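Local coordinates for protein leucine--tRNA ligase (Agrobacterium radiobacter, PDB 5AH5) that probably charges tRNA(Leu) with L-leucine in an ATP-dependent reaction, as a class I aminoacyl-tRNA synthetase that also carries an editing domain, at residues B[227-231]-B[403-409]; B[253-257]-B[316-320]. One frame throughout, in Å; residues are numbered along the deposited sequence.

Contact 1 (B[227-231]-B[403-409])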
loop_
_atom_site.group_PDB
_atom_site.type_symbol
_atom_site.label_atom_id
_atom_site.label_comp_id
_atom_site.label_asym_id
_atom_site.label_seq_id
_atom_site.Cartn_x
_atom_site.Cartn_y
_atom_site.Cartn_z
ATOM N N GLY B 227 -29.897 -1.453 -10.347
ATOM C CA GLY B 227 -30.778 -1.752 -11.491
ATOM C C GLY B 227 -32.022 -2.549 -11.122
ATOM O O GLY B 227 -32.486 -2.513 -9.974
ATOM N N ALA B 228 -32.563 -3.281 -12.091
ATOM C CA ALA B 228 -33.736 -4.130 -11.831
ATOM C C ALA B 228 -33.640 -5.519 -12.469
ATOM O O ALA B 228 -33.172 -5.669 -13.617
ATOM C CB ALA B 228 -34.998 -3.423 -12.289
ATOM N N GLU B 229 -34.091 -6.519 -11.702
ATOM C CA GLU B 229 -34.209 -7.904 -12.169
ATOM C C GLU B 229 -35.665 -8.168 -12.559
ATOM O O GLU B 229 -36.570 -7.986 -11.735
ATOM C CB GLU B 229 -33.742 -8.915 -11.098
ATOM C CG GLU B 229 -32.230 -9.131 -11.054
ATOM C CD GLU B 229 -31.792 -10.131 -9.988
ATOM O OE1 GLU B 229 -32.053 -11.336 -10.170
ATOM O OE2 GLU B 229 -31.161 -9.727 -8.984
ATOM N N VAL B 230 -35.879 -8.570 -13.817
ATOM C CA VAL B 230 -37.205 -8.922 -14.350
ATOM C C VAL B 230 -37.212 -10.424 -14.640
ATOM O O VAL B 230 -36.386 -10.903 -15.424
ATOM C CB VAL B 230 -37.519 -8.151 -15.654
ATOM C CG1 VAL B 230 -38.957 -8.400 -16.092
ATOM C CG2 VAL B 230 -37.266 -6.660 -15.481
ATOM N N ARG B 231 -38.132 -11.156 -14.007
ATOM C CA ARG B 231 -38.216 -12.618 -14.162
ATOM C C ARG B 231 -38.986 -12.986 -15.438
ATOM O O ARG B 231 -40.036 -12.414 -15.705
ATOM C CB ARG B 231 -38.847 -13.262 -12.918
ATOM C CG ARG B 231 -38.046 -13.028 -11.639
ATOM C CD ARG B 231 -38.516 -13.893 -10.473
ATOM N NE ARG B 231 -38.237 -15.322 -10.678
ATOM C CZ ARG B 231 -38.326 -16.278 -9.744
ATOM N NH1 ARG B 231 -38.683 -16.001 -8.489
ATOM N NH2 ARG B 231 -38.043 -17.540 -10.068
ATOM N N GLU B 403 -42.689 -11.101 -9.059
ATOM C CA GLU B 403 -42.311 -11.297 -10.476
ATOM C C GLU B 403 -41.209 -10.308 -10.924
ATOM O O GLU B 403 -41.205 -9.839 -12.069
ATOM C CB GLU B 403 -43.570 -11.205 -11.371
ATOM C CG GLU B 403 -44.323 -9.874 -11.297
ATOM C CD GLU B 403 -45.752 -9.919 -11.842
ATOM O OE1 GLU B 403 -45.955 -10.379 -12.987
ATOM O OE2 GLU B 403 -46.676 -9.472 -11.122
ATOM N N GLY B 404 -40.261 -10.035 -10.020
ATOM C CA GLY B 404 -39.215 -9.011 -10.209
ATOM C C GLY B 404 -38.838 -8.305 -8.906
ATOM O O GLY B 404 -39.509 -8.505 -7.879
ATOM N N GLN B 405 -37.763 -7.497 -8.944
ATOM C CA GLN B 405 -37.302 -6.697 -7.772
ATOM C C GLN B 405 -36.132 -5.724 -8.058
ATOM O O GLN B 405 -35.536 -5.733 -9.140
ATOM C CB GLN B 405 -36.913 -7.612 -6.594
ATOM C CG GLN B 405 -35.932 -8.714 -6.959
ATOM C CD GLN B 405 -35.372 -9.407 -5.737
ATOM O OE1 GLN B 405 -36.054 -9.570 -4.722
ATOM N NE2 GLN B 405 -34.121 -9.818 -5.826
ATOM N N LYS B 406 -35.837 -4.880 -7.064
ATOM C CA LYS B 406 -34.651 -4.003 -7.063
ATOM C C LYS B 406 -33.385 -4.839 -6.937
ATOM O O LYS B 406 -33.297 -5.707 -6.080
ATOM C CB LYS B 406 -34.708 -2.992 -5.909
ATOM C CG LYS B 406 -35.683 -1.853 -6.158
ATOM C CD LYS B 406 -35.881 -0.986 -4.925
ATOM C CE LYS B 406 -36.908 0.103 -5.198
ATOM N NZ LYS B 406 -37.296 0.826 -3.957
ATOM N N SER B 407 -32.413 -4.569 -7.796
ATOM C CA SER B 407 -31.227 -5.410 -7.916
ATOM C C SER B 407 -29.946 -4.614 -7.638
ATOM O O SER B 407 -29.728 -3.560 -8.243
ATOM C CB SER B 407 -31.195 -5.988 -9.323
ATOM O OG SER B 407 -30.153 -6.927 -9.480
ATOM N N THR B 408 -29.124 -5.112 -6.711
ATOM C CA THR B 408 -27.763 -4.576 -6.479
ATOM C C THR B 408 -26.718 -5.581 -6.999
ATOM O O THR B 408 -26.612 -6.692 -6.461
ATOM C CB THR B 408 -27.497 -4.281 -4.978
ATOM O OG1 THR B 408 -28.523 -3.441 -4.436
ATOM C CG2 THR B 408 -26.166 -3.569 -4.800
ATOM N N GLN B 409 -25.953 -5.189 -8.026
ATOM C CA GLN B 409 -24.888 -6.041 -8.610
ATOM C C GLN B 409 -23.461 -5.521 -8.367
ATOM O O GLN B 409 -23.237 -4.310 -8.288
ATOM C CB GLN B 409 -25.106 -6.214 -10.113
ATOM C CG GLN B 409 -26.492 -6.768 -10.512
ATOM C CD GLN B 409 -26.866 -8.141 -9.922
ATOM O OE1 GLN B 409 -26.036 -8.895 -9.405
ATOM N NE2 GLN B 409 -28.139 -8.458 -9.999
#

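Contact 2 (B[253-257]-B[316-320])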
loop_
_atom_site.group_PDB
_atom_site.type_symbol
_atom_site.label_atom_id
_atom_site.label_comp_id
_atom_site.label_asym_id
_atom_site.label_seq_id
_atom_site.Cartn_x
_atom_site.Cartn_y
_atom_site.Cartn_z
ATOM N N GLY B 253 -40.843 -2.662 -24.568
ATOM C CA GLY B 253 -40.099 -2.527 -25.809
ATOM C C GLY B 253 -39.186 -3.683 -26.183
ATOM O O GLY B 253 -38.537 -3.605 -27.224
ATOM N N CYS B 254 -39.112 -4.750 -25.377
ATOM C CA CYS B 254 -38.152 -5.832 -25.648
ATOM C C CYS B 254 -38.611 -6.753 -26.778
ATOM O O CYS B 254 -39.637 -7.423 -26.667
ATOM C CB CYS B 254 -37.779 -6.626 -24.373
ATOM S SG CYS B 254 -38.967 -7.808 -23.678
ATOM N N THR B 255 -37.860 -6.744 -27.879
ATOM C CA THR B 255 -38.063 -7.695 -28.981
ATOM C C THR B 255 -37.539 -9.109 -28.633
ATOM O O THR B 255 -38.007 -10.091 -29.214
ATOM C CB THR B 255 -37.419 -7.200 -30.317
ATOM O OG1 THR B 255 -36.335 -6.303 -30.033
ATOM C CG2 THR B 255 -38.449 -6.482 -31.223
ATOM N N PHE B 256 -36.582 -9.217 -27.699
ATOM C CA PHE B 256 -35.957 -10.515 -27.368
ATOM C C PHE B 256 -35.290 -10.606 -25.976
ATOM O O PHE B 256 -35.304 -9.657 -25.185
ATOM C CB PHE B 256 -34.985 -10.959 -28.495
ATOM C CG PHE B 256 -33.752 -10.108 -28.636
ATOM C CD1 PHE B 256 -33.742 -9.009 -29.490
ATOM C CD2 PHE B 256 -32.587 -10.427 -27.948
ATOM C CE1 PHE B 256 -32.601 -8.228 -29.636
ATOM C CE2 PHE B 256 -31.445 -9.651 -28.086
ATOM C CZ PHE B 256 -31.452 -8.549 -28.932
ATOM N N ILE B 257 -34.777 -11.803 -25.686
ATOM C CA ILE B 257 -33.907 -12.096 -24.550
ATOM C C ILE B 257 -32.666 -12.783 -25.116
ATOM O O ILE B 257 -32.765 -13.528 -26.093
ATOM C CB ILE B 257 -34.611 -13.042 -23.545
ATOM C CG1 ILE B 257 -35.888 -12.395 -22.983
ATOM C CG2 ILE B 257 -33.687 -13.459 -22.406
ATOM C CD1 ILE B 257 -35.686 -11.120 -22.183
ATOM N N ARG B 316 -45.391 -13.442 -25.396
ATOM C CA ARG B 316 -44.217 -14.299 -25.687
ATOM C C ARG B 316 -43.086 -13.634 -26.491
ATOM O O ARG B 316 -43.337 -12.825 -27.391
ATOM C CB ARG B 316 -44.657 -15.576 -26.411
ATOM C CG ARG B 316 -45.744 -16.370 -25.699
ATOM C CD ARG B 316 -45.863 -17.769 -26.286
ATOM N NE ARG B 316 -47.251 -18.233 -26.350
ATOM C CZ ARG B 316 -47.717 -19.185 -27.167
ATOM N NH1 ARG B 316 -46.918 -19.823 -28.026
ATOM N NH2 ARG B 316 -49.008 -19.504 -27.128
ATOM N N VAL B 317 -41.847 -14.033 -26.171
ATOM C CA VAL B 317 -40.612 -13.373 -26.635
ATOM C C VAL B 317 -39.544 -14.429 -27.026
ATOM O O VAL B 317 -39.452 -15.479 -26.371
ATOM C CB VAL B 317 -40.024 -12.461 -25.520
ATOM C CG1 VAL B 317 -39.065 -11.443 -26.108
ATOM C CG2 VAL B 317 -41.120 -11.751 -24.717
ATOM N N PRO B 318 -38.735 -14.164 -28.088
ATOM C CA PRO B 318 -37.690 -15.130 -28.486
ATOM C C PRO B 318 -36.452 -15.174 -27.565
ATOM O O PRO B 318 -36.011 -14.130 -27.082
ATOM C CB PRO B 318 -37.299 -14.661 -29.902
ATOM C CG PRO B 318 -37.677 -13.218 -29.962
ATOM C CD PRO B 318 -38.898 -13.094 -29.097
ATOM N N LEU B 319 -35.898 -16.372 -27.343
ATOM C CA LEU B 319 -34.685 -16.567 -26.523
ATOM C C LEU B 319 -33.479 -16.940 -27.396
ATOM O O LEU B 319 -33.599 -17.715 -28.342
ATOM C CB LEU B 319 -34.924 -17.646 -25.453
ATOM C CG LEU B 319 -33.831 -17.937 -24.404
ATOM C CD1 LEU B 319 -33.515 -16.708 -23.570
ATOM C CD2 LEU B 319 -34.240 -19.080 -23.482
ATOM N N TYR B 320 -32.318 -16.379 -27.054
ATOM C CA TYR B 320 -31.060 -16.553 -27.796
ATOM C C TYR B 320 -29.889 -16.839 -26.823
ATOM O O TYR B 320 -30.063 -16.839 -25.594
ATOM C CB TYR B 320 -30.764 -15.285 -28.621
ATOM C CG TYR B 320 -31.538 -15.141 -29.932
ATOM C CD1 TYR B 320 -32.903 -14.791 -29.944
ATOM C CD2 TYR B 320 -30.892 -15.312 -31.172
ATOM C CE1 TYR B 320 -33.597 -14.648 -31.145
ATOM C CE2 TYR B 320 -31.577 -15.164 -32.376
ATOM C CZ TYR B 320 -32.926 -14.835 -32.357
ATOM O OH TYR B 320 -33.600 -14.687 -33.544
#

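Contact 1 (B[227-231]-B[403-409])
Four backbone hydrogen bonds hold residues 227-231 against residues 403-409, and they come as two reciprocal pairs. Gly227 N donates to Ser407 O at 3.0 Å and Ser407 N returns the bond to Gly227 O, also 3.0 Å; two residues further on, Glu229 N reaches Gln405 O at 3.0 Å while Gln405 N meets Glu229 O at 3.1 Å. Between them sits the non-hydrogen-bonded pair Ala228 and Lys406. The short strand segments 227-230 and 404-409 run at 131° to each other rather than near 180°, so the pairing is strongly twisted.

The side-chain polar contacts lie on the face that carries Glu229 and Ser407. Ser407 OG donates to Glu229 OE2 at 3.0 Å, and Gln409 NE2 makes a weak bond to the same Ser407 OG at 2.6 Å, a short polar chain along the sheet. Arg231 lays its aliphatic part near the backbone of Gly404 (CG to N 4.1 Å), while Arg231 NE hydrogen-bonds to Thr240 OG1.

Gly404 is sterically constrained: its CA lies 3.2 Å from Glu229 O, a side chain there would crowd that oxygen, and at phi 145°, psi 171° a CB would collide with the preceding carbonyl oxygen. Ala228 turns away to pack on Ile395 of helix 388-400.

This is a twisted antiparallel ladder, pairing the outgoing and returning chain of the editing domain inserted in the class I catalytic domain.

Contact 2 (B[253-257]-B[316-320])
A parallel beta bridge between Ile257 and Leu319 marks the place where the loop 253-256 runs into the mixed sheet of the editing domain and settles beside strand 315-322. Start with the backbone. Ile257 N donates to Pro318 O at 3.0 Å with good geometry, and Tyr320 N closes the bridge with a weak bond to Ile257 O, also 3.0 Å but bent to 128° at the hydrogen. Ile257 thus links to the residues on both sides of Leu319, as a parallel bridge requires. Proline has no amide hydrogen to give, so Pro318 contributes its carbonyl here. On its other edge the strand is satisfied by strand 301-310: Val317 pairs with Val308 and Leu319 with Thr304, whose OG1 also bonds to Leu319 O. The backbone of Phe256 is taken by Gly336.

Apolar contacts fill in around these bonds. Ile257 CG2 and Leu319 CD1 touch at 3.5 Å on the same face of the sheet, and Phe256 CB rests 3.8 Å from Pro318 CG. The Phe256 and Tyr320 rings each meet Phe347. Val317 points at the loop, with CG1 3.5 Å from Phe256 CA and 4.4 Å from Cys254 SG. Thr255 O is 3.5 Å from that same Val317 CG1, and closer still to the proline ring, at 3.1 Å from Pro318 CD.

Overall arrangement
Following the chain from its N terminus, strand 224-234, near the start of the inserted editing domain, gives the first half of contact 1. Next come strand 243-245 and the loop that opens contact 2; helix 277-287 and strand 301-310 follow before strand 315-322 closes it. Helices 342-348 and 388-400 come later, and strand 404-410 finally closes contact 1, so the smaller loop of contact 2 lies wholly within the larger one. The two do not touch: their centres are about 17 Å apart. Strand 301-310 bridges them in one mixed sheet, pairing antiparallel with both 224-234 and 315-322.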